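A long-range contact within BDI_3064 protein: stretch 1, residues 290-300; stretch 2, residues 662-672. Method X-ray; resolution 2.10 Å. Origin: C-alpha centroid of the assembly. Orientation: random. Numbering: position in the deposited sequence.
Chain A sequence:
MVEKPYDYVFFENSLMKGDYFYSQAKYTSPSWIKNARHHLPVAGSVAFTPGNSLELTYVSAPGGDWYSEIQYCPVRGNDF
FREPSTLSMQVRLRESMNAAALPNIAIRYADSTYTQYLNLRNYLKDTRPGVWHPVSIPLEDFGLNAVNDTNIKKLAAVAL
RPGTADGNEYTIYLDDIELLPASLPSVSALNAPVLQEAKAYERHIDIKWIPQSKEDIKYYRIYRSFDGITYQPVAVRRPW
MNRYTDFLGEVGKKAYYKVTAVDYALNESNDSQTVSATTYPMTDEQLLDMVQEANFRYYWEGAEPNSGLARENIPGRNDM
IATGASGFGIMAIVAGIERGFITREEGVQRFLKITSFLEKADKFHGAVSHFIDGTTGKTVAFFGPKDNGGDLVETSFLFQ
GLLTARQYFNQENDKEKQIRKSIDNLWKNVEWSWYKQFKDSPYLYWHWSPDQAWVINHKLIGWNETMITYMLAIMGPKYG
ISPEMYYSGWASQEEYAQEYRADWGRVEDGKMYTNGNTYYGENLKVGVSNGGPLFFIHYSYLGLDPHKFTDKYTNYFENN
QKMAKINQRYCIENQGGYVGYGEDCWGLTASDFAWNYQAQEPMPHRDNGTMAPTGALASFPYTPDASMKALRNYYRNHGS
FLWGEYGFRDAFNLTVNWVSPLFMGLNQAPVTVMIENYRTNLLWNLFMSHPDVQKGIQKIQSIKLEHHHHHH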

# COMPACT_ATOMS: atom_id res chain seq x y z
N MET A 290 12.27 6.27 13.26
CA MET A 290 12.17 6.57 11.84
C MET A 290 11.05 5.76 11.20
O MET A 290 10.24 6.29 10.46
N VAL A 291 11.01 4.47 11.50
CA VAL A 291 9.99 3.61 10.90
C VAL A 291 8.60 4.04 11.36
O VAL A 291 7.70 4.16 10.55
N GLN A 292 8.46 4.30 12.65
CA GLN A 292 7.20 4.77 13.18
C GLN A 292 6.80 6.06 12.50
O GLN A 292 5.65 6.23 12.11
N GLU A 293 7.76 6.98 12.35
CA GLU A 293 7.50 8.28 11.78
C GLU A 293 7.11 8.20 10.33
O GLU A 293 6.12 8.79 9.92
N ALA A 294 7.90 7.50 9.53
CA ALA A 294 7.60 7.39 8.12
C ALA A 294 6.20 6.81 7.88
O ALA A 294 5.48 7.25 6.99
N ASN A 295 5.83 5.81 8.66
CA ASN A 295 4.52 5.20 8.53
C ASN A 295 3.45 6.16 9.00
O ASN A 295 2.41 6.27 8.40
N PHE A 296 3.72 6.88 10.08
CA PHE A 296 2.81 7.92 10.57
C PHE A 296 2.48 8.95 9.49
O PHE A 296 1.33 9.40 9.38
N ARG A 297 3.46 9.30 8.67
CA ARG A 297 3.26 10.29 7.61
C ARG A 297 2.06 9.97 6.75
O ARG A 297 1.34 10.85 6.34
N TYR A 298 1.88 8.70 6.45
CA TYR A 298 0.75 8.25 5.67
C TYR A 298 -0.61 8.78 6.18
O TYR A 298 -1.50 9.09 5.40
N TYR A 299 -0.75 8.85 7.50
CA TYR A 299 -2.01 9.18 8.17
C TYR A 299 -2.03 10.64 8.58
O TYR A 299 -3.08 11.17 8.91
N TRP A 300 -0.85 11.27 8.60
CA TRP A 300 -0.76 12.67 8.90
C TRP A 300 -0.82 13.51 7.62
O TRP A 300 -1.90 13.87 7.19
N LEU A 662 2.65 1.04 -4.17
CA LEU A 662 1.78 1.77 -3.26
C LEU A 662 2.19 1.61 -1.80
O LEU A 662 2.96 0.72 -1.43
N PHE A 663 1.63 2.51 -1.01
CA PHE A 663 1.55 2.36 0.41
C PHE A 663 0.10 2.14 0.74
O PHE A 663 -0.80 2.80 0.19
N MET A 664 -0.13 1.24 1.68
CA MET A 664 -1.48 0.76 1.95
C MET A 664 -1.88 1.27 3.32
O MET A 664 -1.13 1.12 4.27
N GLY A 665 -3.06 1.87 3.41
CA GLY A 665 -3.61 2.38 4.68
C GLY A 665 -3.67 1.33 5.76
O GLY A 665 -3.38 1.61 6.93
N LEU A 666 -4.06 0.12 5.37
CA LEU A 666 -4.13 -0.98 6.32
C LEU A 666 -2.78 -1.38 6.89
O LEU A 666 -2.73 -1.92 7.99
N ASN A 667 -1.71 -1.19 6.13
CA ASN A 667 -0.44 -1.83 6.45
C ASN A 667 0.58 -0.94 7.14
O ASN A 667 1.51 -1.44 7.78
N GLN A 668 0.43 0.36 7.03
CA GLN A 668 1.48 1.24 7.57
C GLN A 668 1.24 1.50 9.03
O GLN A 668 2.17 1.44 9.83
N ALA A 669 0.01 1.79 9.40
CA ALA A 669 -0.27 2.19 10.79
C ALA A 669 0.04 1.07 11.79
O ALA A 669 0.60 1.34 12.87
N PRO A 670 -0.30 -0.19 11.44
CA PRO A 670 0.04 -1.24 12.39
C PRO A 670 1.49 -1.25 12.76
O PRO A 670 1.83 -1.62 13.88
N VAL A 671 2.35 -0.82 11.85
CA VAL A 671 3.77 -0.81 12.13
C VAL A 671 4.06 0.23 13.22
O VAL A 671 4.67 -0.08 14.25
N THR A 672 3.58 1.44 13.01
CA THR A 672 3.75 2.50 14.02
C THR A 672 3.18 2.05 15.35
O THR A 672 3.83 2.15 16.38

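A helix in stretch 1 packs against a helix in stretch 2, with their N-to-C directions 146° apart, so they run roughly antiparallel. Their axes approach to 8.1 Å, and the two stretches bury 594 Å² between them. The backbones come nearest at Gln292 and Thr672, whose CA atoms lie 4.2 Å apart.

Met290 starts stretch 1 and is out of reach of stretch 2. Val291 follows, with CA-to-CB sideways and chi1 in t. Its CG1 meets CG1 of Val671 at 3.5 Å, an apolar contact between two valines that both hold the t rotamer. Val671 points toward stretch 1.

Gln292 also leaves its helix sideways, with chi1 m and chi2 t. It makes a two-way polar link to Thr672. Thr672 OG1 donates to Gln292 O at 2.9 Å, and Gln292 NE2 donates to Thr672 O at 3.0 Å with a nearly straight N-H...O angle of 163°. Both bonds form where the backbones are near each other. The carbonyl of Gln292 also accepts the helical bond from Phe296 N, so the threonine hydroxyl adds a second donor to it. Thr672 has chi1 m, and its methyl CG2 lies 4.1 Å from Gln292 CB.

Glu293 points away. Its OE2 forms a salt bridge with Arg297 NH2 at 3.2 Å, within stretch 1 and clear of the contact. Ala294 makes no contact with stretch 2.

Asn295 points toward stretch 2 and is buried, with chi1 m. Its ND2 turns back to donate to Val291 O at 2.7 Å, one turn earlier, which anchors the amide. The same ND2 lies 3.6 Å from Val671 CG1. Asn295 OD1 comes within 2.8 Å of Gln668 NE2, but the angle is poor and this is not a hydrogen bond. Gln668 NE2 has its partner elsewhere in the structure. Asn295 CB also packs against Thr672 OG1 at 3.2 Å.

Phe296 starts sideways with chi1 t, and its end leads away. Its role here is small: its CB is 4.4 Å from Thr672 OG1. Arg297 is out of reach.

Tyr298 points toward stretch 2 with chi1 t. Its CE2 packs on Phe663 CB at 3.7 Å, while the end of the phenylalanine leads away. Met664 O lies over one face of the tyrosine ring. Tyr298 CD2 is 4.2 Å from Gln668 CG. Tyr298 OH sits 3.1 Å from Gly665 N without a hydrogen bond between them, and it is bonded elsewhere in the structure.

Tyr299 points toward stretch 2 as well, with chi1 m. Its CZ touches Ala669 CB at 3.4 Å, and its OH accepts a hydrogen bond from Ala669 N at 2.8 Å. The hydroxyl position is less certain, because Tyr299 OH is modelled only 2.3 Å from Gly665 O, which is a clash. Gln668 CB lies at the ring edge, 3.4 Å from Tyr299 OH. Trp300 is out of reach and closes the stretch.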

# COMPACT_ATOMS: atom_id res chain seq x y z
CB MET A 290 13.49 6.26 11.15
CG MET A 290 13.47 6.37 9.64
SD MET A 290 14.97 5.59 9.01
CE MET A 290 14.49 3.86 8.90
CB VAL A 291 10.25 2.13 11.20
CG1 VAL A 291 9.09 1.26 10.71
CG2 VAL A 291 11.54 1.70 10.52
CB GLN A 292 7.33 5.02 14.67
CG GLN A 292 7.32 3.78 15.52
CD GLN A 292 7.15 4.13 16.98
OE1 GLN A 292 8.06 4.67 17.60
NE2 GLN A 292 5.98 3.81 17.54
CB GLU A 293 8.73 9.20 11.90
CG GLU A 293 8.61 10.57 11.24
CD GLU A 293 9.97 11.17 10.90
OE1 GLU A 293 11.03 10.69 11.42
OE2 GLU A 293 10.00 12.13 10.10
CB ALA A 294 8.64 6.54 7.43
CB ASN A 295 4.47 3.90 9.28
CG ASN A 295 5.14 2.76 8.54
OD1 ASN A 295 4.55 2.18 7.66
ND2 ASN A 295 6.35 2.41 8.95
CB PHE A 296 3.45 8.57 11.80
CG PHE A 296 2.92 9.90 12.13
CD1 PHE A 296 3.45 11.04 11.54
CD2 PHE A 296 1.91 10.04 13.06
CE1 PHE A 296 2.98 12.30 11.86
CE2 PHE A 296 1.45 11.31 13.41
CZ PHE A 296 1.98 12.43 12.81
CB ARG A 297 4.48 10.38 6.72
CG ARG A 297 5.75 10.90 7.35
CD ARG A 297 6.90 10.68 6.38
NE ARG A 297 8.17 10.90 7.04
CZ ARG A 297 9.33 10.47 6.58
NH1 ARG A 297 9.42 9.81 5.43
NH2 ARG A 297 10.42 10.73 7.27
CB TYR A 298 0.74 6.72 5.65
CG TYR A 298 -0.27 6.17 4.73
CD1 TYR A 298 -1.58 6.05 5.13
CD2 TYR A 298 0.07 5.80 3.44
CE1 TYR A 298 -2.54 5.56 4.29
CE2 TYR A 298 -0.89 5.29 2.57
CZ TYR A 298 -2.20 5.18 3.01
OH TYR A 298 -3.18 4.71 2.19
CB TYR A 299 -2.18 8.28 9.40
CG TYR A 299 -2.08 6.87 8.97
CD1 TYR A 299 -3.18 6.22 8.46
CD2 TYR A 299 -0.85 6.21 8.99
CE1 TYR A 299 -3.08 4.91 8.01
CE2 TYR A 299 -0.74 4.93 8.52
CZ TYR A 299 -1.84 4.28 8.02
OH TYR A 299 -1.69 3.01 7.59
CB TRP A 300 0.47 12.93 9.76
CG TRP A 300 0.41 14.31 10.30
CD1 TRP A 300 1.23 15.34 10.00
CD2 TRP A 300 -0.56 14.81 11.22
NE1 TRP A 300 0.86 16.46 10.70
CE2 TRP A 300 -0.26 16.16 11.44
CE3 TRP A 300 -1.65 14.23 11.88
CZ2 TRP A 300 -1.01 16.96 12.30
CZ3 TRP A 300 -2.39 15.01 12.74
CH2 TRP A 300 -2.06 16.36 12.95
CB LEU A 662 0.30 1.36 -3.45
CG LEU A 662 -0.13 -0.11 -3.43
CD1 LEU A 662 -0.07 -0.72 -2.05
CD2 LEU A 662 -1.55 -0.22 -3.93
CB PHE A 663 2.04 3.63 1.08
CG PHE A 663 3.43 3.96 0.71
CD1 PHE A 663 4.49 3.36 1.36
CD2 PHE A 663 3.69 4.84 -0.34
CE1 PHE A 663 5.79 3.65 0.99
CE2 PHE A 663 4.98 5.13 -0.70
CZ PHE A 663 6.03 4.54 -0.04
CB MET A 664 -1.46 -0.75 1.91
CG MET A 664 -2.81 -1.38 1.80
SD MET A 664 -3.53 -1.21 0.17
CE MET A 664 -5.14 -1.86 0.61
CB LEU A 666 -4.73 -2.23 5.66
CG LEU A 666 -6.22 -2.31 5.42
CD1 LEU A 666 -6.46 -3.57 4.62
CD2 LEU A 666 -6.97 -2.37 6.74
CB ASN A 667 0.16 -2.45 5.19
CG ASN A 667 -0.67 -3.62 4.67
OD1 ASN A 667 -1.48 -4.15 5.40
ND2 ASN A 667 -0.47 -4.02 3.42
CB GLN A 668 1.59 2.56 6.79
CG GLN A 668 1.93 2.48 5.31
CD GLN A 668 3.11 1.58 4.99
OE1 GLN A 668 2.94 0.37 4.92
NE2 GLN A 668 4.31 2.17 4.84
CB ALA A 669 -1.71 2.66 10.96
CB PRO A 670 -0.34 -2.52 11.65
CG PRO A 670 -1.59 -2.09 10.98
CD PRO A 670 -1.24 -0.71 10.43
CB VAL A 671 4.59 -0.53 10.86
CG1 VAL A 671 6.09 -0.43 11.20
CG2 VAL A 671 4.30 -1.62 9.83
CB THR A 672 3.06 3.78 13.57
OG1 THR A 672 3.61 4.18 12.31
CG2 THR A 672 3.25 4.93 14.61